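Local atomic coordinates of 3,4-dihydroxybenzoate decarboxylase (Enterobacter cloacae, PDB entry 5NY5), a protein that probably decarboxylates 3,4-dihydroxybenzoate to catechol, and can run in the para-carboxylating direction on catechols, using prenylated FMN and a manganese ion. Residues 157-167 with 226-234; 245-253 with 258-268. All blocks are in the same frame, centred on the assembly; numbering follows the deposited sequence.

Contact 1. Residues 157-167 with 226-234; sequences SDPEDTSLTDV and TTPFGYNEL
D166 and E233, two manganese ligands of this UbiD-family decarboxylase, face each other across the metal site, which carries no metal in this chain. D166 OD1 and E233 OE1, both acceptors, lie 3.3 Å apart without bonding to each other; a water donates to both. The two oxygens converge on the place the manganese takes when bound, with the carboxylate planes 34° apart. D166 comes from the start of strand 165-174 of the Rift-related domain, E233 from the loop leading into helix 234-241. H189, the third protein residue seen to bind manganese, touches D166, while D166 OD2 accepts from the backbone N of I190; R188, a prenylated FMN ligand, makes a weak, long ion pair with E233.

Behind this pair, the side chains of V167 and E233 run antiparallel alongside each other, V167 CG2 against E233 CB. V167 CG1 meets the Y231 ring at its edge, in plane. T165 holds Y231 in two ways. Its OG1 sits between the backbone N and the carbonyl carbon (chi1 66°) and accepts from Y231 N at 2.9 Å, whereas its CG2 lies over one face of the ring, a CH-pi contact 3.7 Å from the centroid and offset toward the rim. The phenol oxygen of Y231 and S157 OG are both hydrogen-bonded to the carboxylate of E255, one to each oxygen.

Farther from the metal site, the type I turn from D161 to L164 meets the loop at F229. F229 N donates to S163 O at 3.0 Å, with an N-H...O angle of 150°. The F229 ring lies across the turn, T162 CG2 touching CE1, and S163 CA stands 3.7 Å above the ring plane over its centre.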
ATOM      1  N   SER A 157     -28.431 -36.627  24.823  1.00 82.41           N
ATOM      2  CA  SER A 157     -28.255 -36.266  26.221  1.00 84.47           C
ATOM      3  C   SER A 157     -26.927 -36.806  26.728  1.00 86.97           C
ATOM      4  O   SER A 157     -26.411 -37.808  26.225  1.00 87.42           O
ATOM      5  CB  SER A 157     -29.399 -36.798  27.093  1.00 85.12           C
ATOM      6  OG  SER A 157     -30.607 -36.118  26.812  1.00 83.15           O
ATOM      7  N   ASP A 158     -26.383 -36.124  27.732  1.00 88.74           N
ATOM      8  CA  ASP A 158     -25.137 -36.546  28.357  1.00 91.46           C
ATOM      9  C   ASP A 158     -25.281 -37.969  28.886  1.00 93.19           C
ATOM     10  O   ASP A 158     -26.215 -38.249  29.651  1.00 93.69           O
ATOM     11  CB  ASP A 158     -24.776 -35.586  29.491  1.00 93.26           C
ATOM     12  CG  ASP A 158     -23.361 -35.783  30.018  1.00 96.06           C
ATOM     13  OD1 ASP A 158     -22.897 -36.936  30.128  1.00 97.57           O
ATOM     14  OD2 ASP A 158     -22.712 -34.765  30.340  1.00 96.91           O
ATOM     15  N   PRO A 159     -24.392 -38.892  28.509  1.00 94.27           N
ATOM     16  CA  PRO A 159     -24.477 -40.260  29.042  1.00 96.21           C
ATOM     17  C   PRO A 159     -24.202 -40.350  30.534  1.00 99.29           C
ATOM     18  O   PRO A 159     -24.443 -41.411  31.125  1.00101.05           O
ATOM     19  CB  PRO A 159     -23.418 -41.019  28.234  1.00 96.74           C
ATOM     20  CG  PRO A 159     -22.447 -39.965  27.817  1.00 96.33           C
ATOM     21  CD  PRO A 159     -23.267 -38.734  27.570  1.00 93.91           C
ATOM     22  N   GLU A 160     -23.707 -39.281  31.158  1.00100.15           N
ATOM     23  CA  GLU A 160     -23.505 -39.230  32.600  1.00105.74           C
ATOM     24  C   GLU A 160     -24.590 -38.427  33.307  1.00103.20           C
ATOM     25  O   GLU A 160     -25.206 -38.917  34.258  1.00104.46           O
ATOM     26  CB  GLU A 160     -22.128 -38.636  32.921  1.00105.57           C
ATOM     27  CG  GLU A 160     -20.957 -39.456  32.407  1.00108.80           C
ATOM     28  CD  GLU A 160     -19.619 -38.899  32.856  1.00113.41           C
ATOM     29  OE1 GLU A 160     -19.596 -37.788  33.424  1.00115.58           O
ATOM     30  OE2 GLU A 160     -18.591 -39.575  32.644  1.00114.19           O
ATOM     31  N   ASP A 161     -24.840 -37.199  32.856  1.00100.46           N
ATOM     32  CA  ASP A 161     -25.838 -36.310  33.447  1.00 99.85           C
ATOM     33  C   ASP A 161     -26.929 -36.083  32.404  1.00 96.45           C
ATOM     34  O   ASP A 161     -26.894 -35.102  31.659  1.00 94.48           O
ATOM     35  CB  ASP A 161     -25.201 -34.993  33.894  1.00100.69           C
ATOM     36  CG  ASP A 161     -26.113 -34.171  34.783  1.00100.95           C
ATOM     37  OD1 ASP A 161     -27.337 -34.418  34.786  1.00 99.70           O
ATOM     38  OD2 ASP A 161     -25.605 -33.269  35.481  1.00102.54           O
ATOM     39  N   THR A 162     -27.915 -36.986  32.377  1.00 95.96           N
ATOM     40  CA  THR A 162     -28.981 -36.922  31.382  1.00 95.96           C
ATOM     41  C   THR A 162     -29.698 -35.574  31.374  1.00 93.78           C
ATOM     42  O   THR A 162     -30.285 -35.200  30.351  1.00 91.32           O
ATOM     43  CB  THR A 162     -29.981 -38.056  31.631  1.00 93.36           C
ATOM     44  OG1 THR A 162     -29.269 -39.291  31.773  1.00 95.29           O
ATOM     45  CG2 THR A 162     -30.959 -38.187  30.471  1.00 90.51           C
ATOM     46  N   SER A 163     -29.641 -34.822  32.476  1.00 93.03           N
ATOM     47  CA  SER A 163     -30.241 -33.493  32.518  1.00 91.80           C
ATOM     48  C   SER A 163     -29.590 -32.517  31.546  1.00 90.13           C
ATOM     49  O   SER A 163     -30.126 -31.423  31.341  1.00 88.78           O
ATOM     50  CB  SER A 163     -30.163 -32.930  33.939  1.00 94.33           C
ATOM     51  OG  SER A 163     -28.817 -32.778  34.356  1.00 96.42           O
ATOM     52  N   LEU A 164     -28.455 -32.877  30.954  1.00 90.35           N
ATOM     53  CA  LEU A 164     -27.765 -32.044  29.978  1.00 88.96           C
ATOM     54  C   LEU A 164     -28.104 -32.544  28.581  1.00 86.41           C
ATOM     55  O   LEU A 164     -27.745 -33.669  28.217  1.00 86.70           O
ATOM     56  CB  LEU A 164     -26.256 -32.074  30.211  1.00 91.06           C
ATOM     57  CG  LEU A 164     -25.794 -31.593  31.586  1.00 93.93           C
ATOM     58  CD1 LEU A 164     -24.329 -31.932  31.809  1.00 96.27           C
ATOM     59  CD2 LEU A 164     -26.030 -30.098  31.726  1.00 93.42           C
ATOM     60  N   THR A 165     -28.788 -31.709  27.803  1.00 84.08           N
ATOM     61  CA  THR A 165     -29.294 -32.095  26.495  1.00 81.65           C
ATOM     62  C   THR A 165     -28.749 -31.173  25.414  1.00 80.16           C
ATOM     63  O   THR A 165     -28.319 -30.046  25.682  1.00 80.63           O
ATOM     64  CB  THR A 165     -30.827 -32.063  26.464  1.00 80.18           C
ATOM     65  OG1 THR A 165     -31.280 -30.712  26.615  1.00 80.83           O
ATOM     66  CG2 THR A 165     -31.401 -32.911  27.587  1.00 81.85           C
ATOM     67  N   ASP A 166     -28.780 -31.666  24.179  1.00 78.49           N
ATOM     68  CA  ASP A 166     -28.356 -30.887  23.024  1.00 77.00           C
ATOM     69  C   ASP A 166     -29.181 -31.305  21.819  1.00 77.95           C
ATOM     70  O   ASP A 166     -29.277 -32.499  21.517  1.00 74.73           O
ATOM     71  CB  ASP A 166     -26.865 -31.083  22.737  1.00 78.22           C
ATOM     72  CG  ASP A 166     -26.363 -30.180  21.628  1.00 77.00           C
ATOM     73  OD1 ASP A 166     -26.768 -28.999  21.596  1.00 76.23           O
ATOM     74  OD2 ASP A 166     -25.568 -30.653  20.789  1.00 76.94           O
ATOM     75  N   VAL A 167     -29.779 -30.330  21.140  1.00 73.86           N
ATOM     76  CA  VAL A 167     -30.518 -30.568  19.907  1.00 71.76           C
ATOM     77  C   VAL A 167     -29.863 -29.744  18.806  1.00 72.39           C
ATOM     78  O   VAL A 167     -29.532 -28.570  19.010  1.00 73.80           O
ATOM     79  CB  VAL A 167     -32.019 -30.245  20.066  1.00 72.81           C
ATOM     80  CG1 VAL A 167     -32.421 -30.260  21.540  1.00 78.66           C
ATOM     81  CG2 VAL A 167     -32.413 -28.938  19.401  1.00 70.37           C
ATOM     82  N   THR A 226     -29.024 -23.396  28.776  1.00 72.13           N
ATOM     83  CA  THR A 226     -29.066 -24.788  29.210  1.00 73.55           C
ATOM     84  C   THR A 226     -29.745 -24.854  30.567  1.00 75.58           C
ATOM     85  O   THR A 226     -29.310 -24.191  31.514  1.00 88.29           O
ATOM     86  CB  THR A 226     -27.665 -25.402  29.277  1.00 74.46           C
ATOM     87  OG1 THR A 226     -27.139 -25.543  27.952  1.00 72.68           O
ATOM     88  CG2 THR A 226     -27.720 -26.771  29.934  1.00 76.35           C
ATOM     89  N   THR A 227     -30.809 -25.638  30.652  1.00 75.92           N
ATOM     90  CA  THR A 227     -31.607 -25.843  31.851  1.00 77.87           C
ATOM     91  C   THR A 227     -31.802 -27.340  32.045  1.00 84.63           C
ATOM     92  O   THR A 227     -31.579 -28.122  31.117  1.00 79.49           O
ATOM     93  CB  THR A 227     -32.966 -25.135  31.734  1.00 77.05           C
ATOM     94  OG1 THR A 227     -33.731 -25.729  30.677  1.00 76.20           O
ATOM     95  CG2 THR A 227     -32.777 -23.651  31.454  1.00 75.83           C
ATOM     96  N   PRO A 228     -32.201 -27.772  33.246  1.00 91.83           N
ATOM     97  CA  PRO A 228     -32.328 -29.219  33.495  1.00 92.75           C
ATOM     98  C   PRO A 228     -33.387 -29.845  32.601  1.00 90.48           C
ATOM     99  O   PRO A 228     -34.540 -29.405  32.580  1.00 91.86           O
ATOM    100  CB  PRO A 228     -32.728 -29.291  34.974  1.00 97.31           C
ATOM    101  CG  PRO A 228     -32.297 -27.989  35.556  1.00 98.57           C
ATOM    102  CD  PRO A 228     -32.473 -26.989  34.463  1.00 95.79           C
ATOM    103  N   PHE A 229     -32.988 -30.890  31.871  1.00 87.29           N
ATOM    104  CA  PHE A 229     -33.855 -31.557  30.899  1.00 83.46           C
ATOM    105  C   PHE A 229     -34.526 -30.530  29.990  1.00 79.85           C
ATOM    106  O   PHE A 229     -35.728 -30.581  29.722  1.00 81.99           O
ATOM    107  CB  PHE A 229     -34.891 -32.440  31.598  1.00 85.55           C
ATOM    108  CG  PHE A 229     -34.309 -33.659  32.261  1.00 87.87           C
ATOM    109  CD1 PHE A 229     -34.192 -34.851  31.566  1.00 87.56           C
ATOM    110  CD2 PHE A 229     -33.890 -33.616  33.582  1.00 91.35           C
ATOM    111  CE1 PHE A 229     -33.662 -35.976  32.171  1.00 88.71           C
ATOM    112  CE2 PHE A 229     -33.360 -34.738  34.195  1.00 93.25           C
ATOM    113  CZ  PHE A 229     -33.245 -35.919  33.488  1.00 92.31           C
ATOM    114  N   GLY A 230     -33.725 -29.581  29.517  1.00 76.16           N
ATOM    115  CA  GLY A 230     -34.242 -28.397  28.865  1.00 74.29           C
ATOM    116  C   GLY A 230     -34.589 -28.540  27.399  1.00 72.17           C
ATOM    117  O   GLY A 230     -35.668 -28.109  26.983  1.00 71.24           O
ATOM    118  N   TYR A 231     -33.694 -29.137  26.610  1.00 71.52           N
ATOM    119  CA  TYR A 231     -33.824 -29.157  25.152  1.00 69.50           C
ATOM    120  C   TYR A 231     -34.127 -27.751  24.638  1.00 67.86           C
ATOM    121  O   TYR A 231     -35.078 -27.519  23.890  1.00 66.70           O
ATOM    122  CB  TYR A 231     -34.897 -30.152  24.704  1.00 69.52           C
ATOM    123  CG  TYR A 231     -34.658 -31.584  25.133  1.00 71.17           C
ATOM    124  CD1 TYR A 231     -33.861 -32.433  24.375  1.00 70.91           C
ATOM    125  CD2 TYR A 231     -35.242 -32.092  26.286  1.00 73.09           C
ATOM    126  CE1 TYR A 231     -33.645 -33.742  24.760  1.00 72.53           C
ATOM    127  CE2 TYR A 231     -35.032 -33.400  26.678  1.00 74.71           C
ATOM    128  CZ  TYR A 231     -34.233 -34.220  25.912  1.00 74.42           C
ATOM    129  OH  TYR A 231     -34.021 -35.521  26.297  1.00 76.14           O
ATOM    130  N   ASN A 232     -33.290 -26.799  25.058  1.00 67.90           N
ATOM    131  CA  ASN A 232     -33.667 -25.390  25.040  1.00 67.03           C
ATOM    132  C   ASN A 232     -33.811 -24.817  23.637  1.00 64.87           C
ATOM    133  O   ASN A 232     -34.537 -23.831  23.463  1.00 64.12           O
ATOM    134  CB  ASN A 232     -32.649 -24.577  25.835  1.00 67.76           C
ATOM    135  CG  ASN A 232     -32.528 -25.047  27.273  1.00 70.07           C
ATOM    136  OD1 ASN A 232     -31.730 -25.933  27.586  1.00 71.16           O
ATOM    137  ND2 ASN A 232     -33.325 -24.458  28.156  1.00 70.97           N
ATOM    138  N   GLU A 233     -33.147 -25.394  22.634  1.00 63.99           N
ATOM    139  CA  GLU A 233     -33.315 -24.884  21.280  1.00 62.08           C
ATOM    140  C   GLU A 233     -34.744 -25.051  20.785  1.00 61.55           C
ATOM    141  O   GLU A 233     -35.152 -24.352  19.852  1.00 60.16           O
ATOM    142  CB  GLU A 233     -32.340 -25.569  20.324  1.00 68.94           C
ATOM    143  CG  GLU A 233     -30.881 -25.219  20.561  1.00 71.88           C
ATOM    144  CD  GLU A 233     -30.226 -26.106  21.599  1.00 78.72           C
ATOM    145  OE1 GLU A 233     -29.268 -26.825  21.245  1.00 81.03           O
ATOM    146  OE2 GLU A 233     -30.674 -26.091  22.764  1.00 85.85           O
ATOM    147  N   LEU A 234     -35.511 -25.958  21.393  1.00 62.74           N
ATOM    148  CA  LEU A 234     -36.922 -26.104  21.070  1.00 62.52           C
ATOM    149  C   LEU A 234     -37.776 -25.003  21.680  1.00 62.72           C
ATOM    150  O   LEU A 234     -38.928 -24.829  21.266  1.00 62.32           O
ATOM    151  CB  LEU A 234     -37.430 -27.466  21.541  1.00 63.88           C
ATOM    152  CG  LEU A 234     -36.755 -28.692  20.928  1.00 63.89           C
ATOM    153  CD1 LEU A 234     -37.310 -29.967  21.531  1.00 65.46           C
ATOM    154  CD2 LEU A 234     -36.932 -28.698  19.422  1.00 62.27           C
TER
HETATM  155  O   HOH W   1     -27.665 -27.343  23.275  1.00 65.38           O

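Contact 2. Residues 245-253 with 258-268; sequences VELVQGVAV and IARAEIIIEGE
The carboxylate of E266 grips the loop after strand 246-249 with both oxygens. OE2 accepts from V251 N at 2.9 Å, an almost straight bond (172°) arriving on the syn side and 20° out of the carboxylate plane; OE1 takes A252 N on its syn lone pair. Two successive amides thus close on one carboxylate, which limits its rotation about the CD-CG bond. The E266 chain is extended beyond CG (chi2 -178°), carrying the charge from its strand across to the loop. Nearer the E266 backbone, V253 crosses the aliphatic part of E266, its CG2 3.7 Å from E266 CB, and V253 CG1 rests on the backbone of G267. A252 CB also lies against OE1.

Strand 263-269 belongs to the antiparallel sheet of the Rift-related domain, whereas 246-249 is the middle strand of a small mixed sheet, between 108-110 and 256-258. The hairpin of 246-249 with 256-258 lies within the small sheet; the type I turn from I258 to A261 carries the chain on to the large one, and E266 bridges back from there to the 250-253 loop. L247 and I258 form an antiparallel non-hydrogen-bonded pair with CA atoms 4.9 Å apart. Although their CB atoms diverge, L247 CD2 and I258 CD1 come back together at 3.7 Å, and L234 of helix 234-241 touches both side chains.

At the turn, A259 N donates to E246 O at 3.0 Å from above the carbonyl plane. R260 N donates to a water, whose own approach to E246 O is doubtfully short. V248 CG1 covers A259 CA. The E246 and R260 side chains run parallel, R260 CD 4.1 Å from E246 OE2, while R260 NH2 is salt-bridged to D7.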
ATOM      1  N   VAL A 245     -43.537 -27.332  22.283  1.00 65.93           N
ATOM      2  CA  VAL A 245     -43.201 -28.454  21.419  1.00 65.46           C
ATOM      3  C   VAL A 245     -43.361 -29.751  22.199  1.00 67.18           C
ATOM      4  O   VAL A 245     -42.882 -29.874  23.333  1.00 68.46           O
ATOM      5  CB  VAL A 245     -41.773 -28.302  20.875  1.00 64.36           C
ATOM      6  CG1 VAL A 245     -41.410 -29.478  19.985  1.00 64.02           C
ATOM      7  CG2 VAL A 245     -41.635 -26.994  20.123  1.00 62.77           C
ATOM      8  N   GLU A 246     -44.034 -30.725  21.598  1.00 67.32           N
ATOM      9  CA  GLU A 246     -44.326 -31.980  22.274  1.00 69.04           C
ATOM     10  C   GLU A 246     -43.242 -33.012  21.994  1.00 69.13           C
ATOM     11  O   GLU A 246     -42.787 -33.163  20.856  1.00 67.84           O
ATOM     12  CB  GLU A 246     -45.693 -32.514  21.841  1.00 69.40           C
ATOM     13  CG  GLU A 246     -46.856 -31.661  22.322  1.00 69.84           C
ATOM     14  CD  GLU A 246     -48.162 -31.995  21.628  1.00 69.88           C
ATOM     15  OE1 GLU A 246     -49.089 -31.161  21.676  1.00 69.87           O
ATOM     16  OE2 GLU A 246     -48.262 -33.088  21.033  1.00 70.02           O
ATOM     17  N   LEU A 247     -42.830 -33.717  23.044  1.00 70.79           N
ATOM     18  CA  LEU A 247     -41.804 -34.744  22.959  1.00 71.28           C
ATOM     19  C   LEU A 247     -42.381 -36.088  23.377  1.00 73.03           C
ATOM     20  O   LEU A 247     -43.298 -36.159  24.201  1.00 74.31           O
ATOM     21  CB  LEU A 247     -40.600 -34.399  23.840  1.00 71.88           C
ATOM     22  CG  LEU A 247     -39.884 -33.093  23.494  1.00 70.31           C
ATOM     23  CD1 LEU A 247     -38.797 -32.782  24.506  1.00 71.24           C
ATOM     24  CD2 LEU A 247     -39.305 -33.168  22.095  1.00 68.62           C
ATOM     25  N   VAL A 248     -41.835 -37.156  22.805  1.00 73.17           N
ATOM     26  CA  VAL A 248     -42.276 -38.515  23.085  1.00 74.84           C
ATOM     27  C   VAL A 248     -41.051 -39.365  23.388  1.00 75.85           C
ATOM     28  O   VAL A 248     -40.013 -39.226  22.734  1.00 74.81           O
ATOM     29  CB  VAL A 248     -43.085 -39.105  21.908  1.00 74.17           C
ATOM     30  CG1 VAL A 248     -42.319 -38.961  20.603  1.00 72.43           C
ATOM     31  CG2 VAL A 248     -43.434 -40.565  22.167  1.00 75.98           C
ATOM     32  N   GLN A 249     -41.168 -40.231  24.391  1.00 77.99           N
ATOM     33  CA  GLN A 249     -40.074 -41.130  24.727  1.00 79.26           C
ATOM     34  C   GLN A 249     -39.765 -42.045  23.549  1.00 78.73           C
ATOM     35  O   GLN A 249     -40.661 -42.453  22.806  1.00 78.33           O
ATOM     36  CB  GLN A 249     -40.429 -41.957  25.962  1.00 81.81           C
ATOM     37  CG  GLN A 249     -39.343 -42.919  26.405  1.00 83.45           C
ATOM     38  CD  GLN A 249     -38.067 -42.209  26.798  1.00 83.23           C
ATOM     39  OE1 GLN A 249     -38.096 -41.089  27.307  1.00 82.72           O
ATOM     40  NE2 GLN A 249     -36.934 -42.857  26.559  1.00 83.71           N
ATOM     41  N   GLY A 250     -38.483 -42.352  23.371  1.00 78.84           N
ATOM     42  CA  GLY A 250     -38.084 -43.238  22.298  1.00 78.55           C
ATOM     43  C   GLY A 250     -38.636 -44.637  22.476  1.00 80.39           C
ATOM     44  O   GLY A 250     -39.040 -45.053  23.564  1.00 82.21           O
ATOM     45  N   VAL A 251     -38.651 -45.373  21.371  1.00 79.99           N
ATOM     46  CA  VAL A 251     -39.181 -46.728  21.344  1.00 81.64           C
ATOM     47  C   VAL A 251     -38.075 -47.766  21.480  1.00 83.18           C
ATOM     48  O   VAL A 251     -38.251 -48.775  22.163  1.00 85.31           O
ATOM     49  CB  VAL A 251     -40.002 -46.941  20.054  1.00 80.48           C
ATOM     50  CG1 VAL A 251     -40.107 -48.409  19.713  1.00 82.02           C
ATOM     51  CG2 VAL A 251     -41.389 -46.337  20.208  1.00 79.97           C
ATOM     52  N   ALA A 252     -36.921 -47.524  20.860  1.00 82.27           N
ATOM     53  CA  ALA A 252     -35.825 -48.480  20.878  1.00 83.73           C
ATOM     54  C   ALA A 252     -34.543 -47.954  21.506  1.00 83.99           C
ATOM     55  O   ALA A 252     -33.633 -48.753  21.758  1.00 85.60           O
ATOM     56  CB  ALA A 252     -35.509 -48.960  19.453  1.00 82.88           C
ATOM     57  N   VAL A 253     -34.430 -46.650  21.759  1.00 82.57           N
ATOM     58  CA  VAL A 253     -33.214 -46.058  22.298  1.00 82.74           C
ATOM     59  C   VAL A 253     -33.576 -45.172  23.484  1.00 82.98           C
ATOM     60  O   VAL A 253     -34.742 -44.867  23.733  1.00 82.65           O
ATOM     61  CB  VAL A 253     -32.432 -45.253  21.241  1.00 80.67           C
ATOM     62  CG1 VAL A 253     -32.002 -46.154  20.095  1.00 80.66           C
ATOM     63  CG2 VAL A 253     -33.272 -44.094  20.732  1.00 78.42           C
ATOM     64  N   ILE A 258     -39.227 -35.945  18.554  1.00 67.08           N
ATOM     65  CA  ILE A 258     -40.261 -34.958  18.266  1.00 66.07           C
ATOM     66  C   ILE A 258     -41.570 -35.688  17.999  1.00 66.65           C
ATOM     67  O   ILE A 258     -41.674 -36.480  17.055  1.00 66.47           O
ATOM     68  CB  ILE A 258     -39.863 -34.074  17.078  1.00 64.15           C
ATOM     69  CG1 ILE A 258     -38.578 -33.307  17.391  1.00 63.68           C
ATOM     70  CG2 ILE A 258     -40.987 -33.111  16.729  1.00 63.27           C
ATOM     71  CD1 ILE A 258     -38.701 -32.361  18.560  1.00 64.10           C
ATOM     72  N   ALA A 259     -42.578 -35.423  18.833  1.00 67.46           N
ATOM     73  CA  ALA A 259     -43.830 -36.166  18.746  1.00 68.32           C
ATOM     74  C   ALA A 259     -44.562 -35.883  17.440  1.00 67.06           C
ATOM     75  O   ALA A 259     -45.155 -36.790  16.847  1.00 67.49           O
ATOM     76  CB  ALA A 259     -44.720 -35.834  19.942  1.00 69.53           C
ATOM     77  N   ARG A 260     -44.532 -34.636  16.976  1.00 65.62           N
ATOM     78  CA  ARG A 260     -45.246 -34.231  15.773  1.00 64.52           C
ATOM     79  C   ARG A 260     -44.426 -34.421  14.504  1.00 63.35           C
ATOM     80  O   ARG A 260     -44.849 -33.969  13.436  1.00 62.35           O
ATOM     81  CB  ARG A 260     -45.682 -32.769  15.889  1.00 63.70           C
ATOM     82  CG  ARG A 260     -46.552 -32.476  17.098  1.00 64.91           C
ATOM     83  CD  ARG A 260     -47.924 -33.091  16.953  1.00 65.84           C
ATOM     84  NE  ARG A 260     -48.752 -32.344  16.015  1.00 64.95           N
ATOM     85  CZ  ARG A 260     -49.953 -32.737  15.609  1.00 65.55           C
ATOM     86  NH1 ARG A 260     -50.464 -33.874  16.057  1.00 67.00           N
ATOM     87  NH2 ARG A 260     -50.642 -31.995  14.753  1.00 66.05           N
ATOM     88  N   ALA A 261     -43.276 -35.078  14.592  1.00 63.58           N
ATOM     89  CA  ALA A 261     -42.401 -35.210  13.440  1.00 62.58           C
ATOM     90  C   ALA A 261     -42.993 -36.164  12.407  1.00 62.81           C
ATOM     91  O   ALA A 261     -43.918 -36.930  12.682  1.00 63.93           O
ATOM     92  CB  ALA A 261     -41.022 -35.701  13.870  1.00 63.01           C
ATOM     93  N   GLU A 262     -42.440 -36.105  11.195  1.00 61.82           N
ATOM     94  CA  GLU A 262     -42.869 -37.004  10.131  1.00 62.09           C
ATOM     95  C   GLU A 262     -42.148 -38.343  10.212  1.00 63.18           C
ATOM     96  O   GLU A 262     -42.785 -39.400  10.174  1.00 65.31           O
ATOM     97  CB  GLU A 262     -42.639 -36.353   8.766  1.00 60.73           C
ATOM     98  CG  GLU A 262     -43.630 -35.255   8.420  1.00 59.93           C
ATOM     99  CD  GLU A 262     -44.971 -35.800   7.969  1.00 60.64           C
ATOM    100  OE1 GLU A 262     -44.996 -36.880   7.345  1.00 61.29           O
ATOM    101  OE2 GLU A 262     -46.001 -35.150   8.241  1.00 60.65           O
ATOM    102  N   ILE A 263     -40.820 -38.319  10.318  1.00 62.95           N
ATOM    103  CA  ILE A 263     -40.007 -39.527  10.364  1.00 64.03           C
ATOM    104  C   ILE A 263     -39.009 -39.405  11.506  1.00 64.52           C
ATOM    105  O   ILE A 263     -38.461 -38.324  11.752  1.00 63.57           O
ATOM    106  CB  ILE A 263     -39.271 -39.775   9.030  1.00 63.45           C
ATOM    107  CG1 ILE A 263     -40.257 -39.772   7.863  1.00 62.99           C
ATOM    108  CG2 ILE A 263     -38.513 -41.092   9.067  1.00 64.79           C
ATOM    109  CD1 ILE A 263     -39.626 -40.098   6.536  1.00 62.67           C
ATOM    110  N   ILE A 264     -38.775 -40.514  12.204  1.00 66.11           N
ATOM    111  CA  ILE A 264     -37.798 -40.589  13.281  1.00 66.92           C
ATOM    112  C   ILE A 264     -36.849 -41.740  12.987  1.00 67.96           C
ATOM    113  O   ILE A 264     -37.284 -42.831  12.604  1.00 68.90           O
ATOM    114  CB  ILE A 264     -38.467 -40.794  14.657  1.00 68.22           C
ATOM    115  CG1 ILE A 264     -39.528 -39.725  14.906  1.00 67.38           C
ATOM    116  CG2 ILE A 264     -37.423 -40.777  15.764  1.00 69.12           C
ATOM    117  CD1 ILE A 264     -38.964 -38.341  15.007  1.00 66.04           C
ATOM    118  N   ILE A 265     -35.556 -41.498  13.165  1.00 67.90           N
ATOM    119  CA  ILE A 265     -34.545 -42.544  13.104  1.00 69.16           C
ATOM    120  C   ILE A 265     -33.925 -42.659  14.488  1.00 70.48           C
ATOM    121  O   ILE A 265     -33.294 -41.713  14.974  1.00 69.90           O
ATOM    122  CB  ILE A 265     -33.476 -42.249  12.042  1.00 68.22           C
ATOM    123  CG1 ILE A 265     -34.119 -42.081  10.668  1.00 67.01           C
ATOM    124  CG2 ILE A 265     -32.448 -43.364  12.003  1.00 69.72           C
ATOM    125  CD1 ILE A 265     -33.123 -41.808   9.563  1.00 66.19           C
ATOM    126  N   GLU A 266     -34.122 -43.806  15.130  1.00 72.34           N
ATOM    127  CA  GLU A 266     -33.548 -44.079  16.442  1.00 73.94           C
ATOM    128  C   GLU A 266     -32.306 -44.940  16.259  1.00 75.14           C
ATOM    129  O   GLU A 266     -32.390 -46.052  15.727  1.00 76.07           O
ATOM    130  CB  GLU A 266     -34.557 -44.779  17.350  1.00 75.46           C
ATOM    131  CG  GLU A 266     -35.777 -43.942  17.692  1.00 74.59           C
ATOM    132  CD  GLU A 266     -36.727 -44.659  18.630  1.00 76.29           C
ATOM    133  OE1 GLU A 266     -36.375 -45.756  19.111  1.00 78.17           O
ATOM    134  OE2 GLU A 266     -37.825 -44.126  18.886  1.00 75.83           O
ATOM    135  N   GLY A 267     -31.160 -44.427  16.697  1.00 75.23           N
ATOM    136  CA  GLY A 267     -29.915 -45.144  16.534  1.00 76.42           C
ATOM    137  C   GLY A 267     -28.942 -44.818  17.645  1.00 77.46           C
ATOM    138  O   GLY A 267     -29.248 -44.069  18.574  1.00 77.32           O
ATOM    139  N   GLU A 268     -27.752 -45.400  17.533  1.00 78.63           N
ATOM    140  CA  GLU A 268     -26.683 -45.193  18.496  1.00 81.93           C
ATOM    141  C   GLU A 268     -25.375 -44.953  17.760  1.00 79.49           C
ATOM    142  O   GLU A 268     -25.130 -45.523  16.693  1.00 79.34           O
ATOM    143  CB  GLU A 268     -26.536 -46.394  19.440  1.00 84.58           C
ATOM    144  CG  GLU A 268     -27.717 -46.604  20.367  1.00 83.83           C
ATOM    145  CD  GLU A 268     -27.651 -47.925  21.102  1.00 86.00           C
ATOM    146  OE1 GLU A 268     -28.586 -48.223  21.875  1.00 86.88           O
ATOM    147  OE2 GLU A 268     -26.667 -48.669  20.904  1.00 87.36           O
TER
HETATM  148  O   HOH W   2     -43.872 -32.526  18.765  1.00 53.08           O

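Overall arrangement
The two contacts follow one another along the chain within the Rift-related domain, their centres 15 Å apart, and both reach its antiparallel sheet. Contact 1 holds two of the three protein residues seen to bind manganese, whereas contact 2 lies farther from the metal site: the side chains of V245 and E233 are about 9 Å apart, and those of I258 and I169, a prenylated FMN ligand, about 10 Å. Apolar packing joins the contacts. L234, next to the metal ligand E233, puts CD1 3.8 Å from L247 CD2 and 4.1 Å from I258 CD1, while Y231 CD2 lies 4.0 Å from L247 CD1. The small mixed sheet thus backs the loop that presents E233 to the metal site.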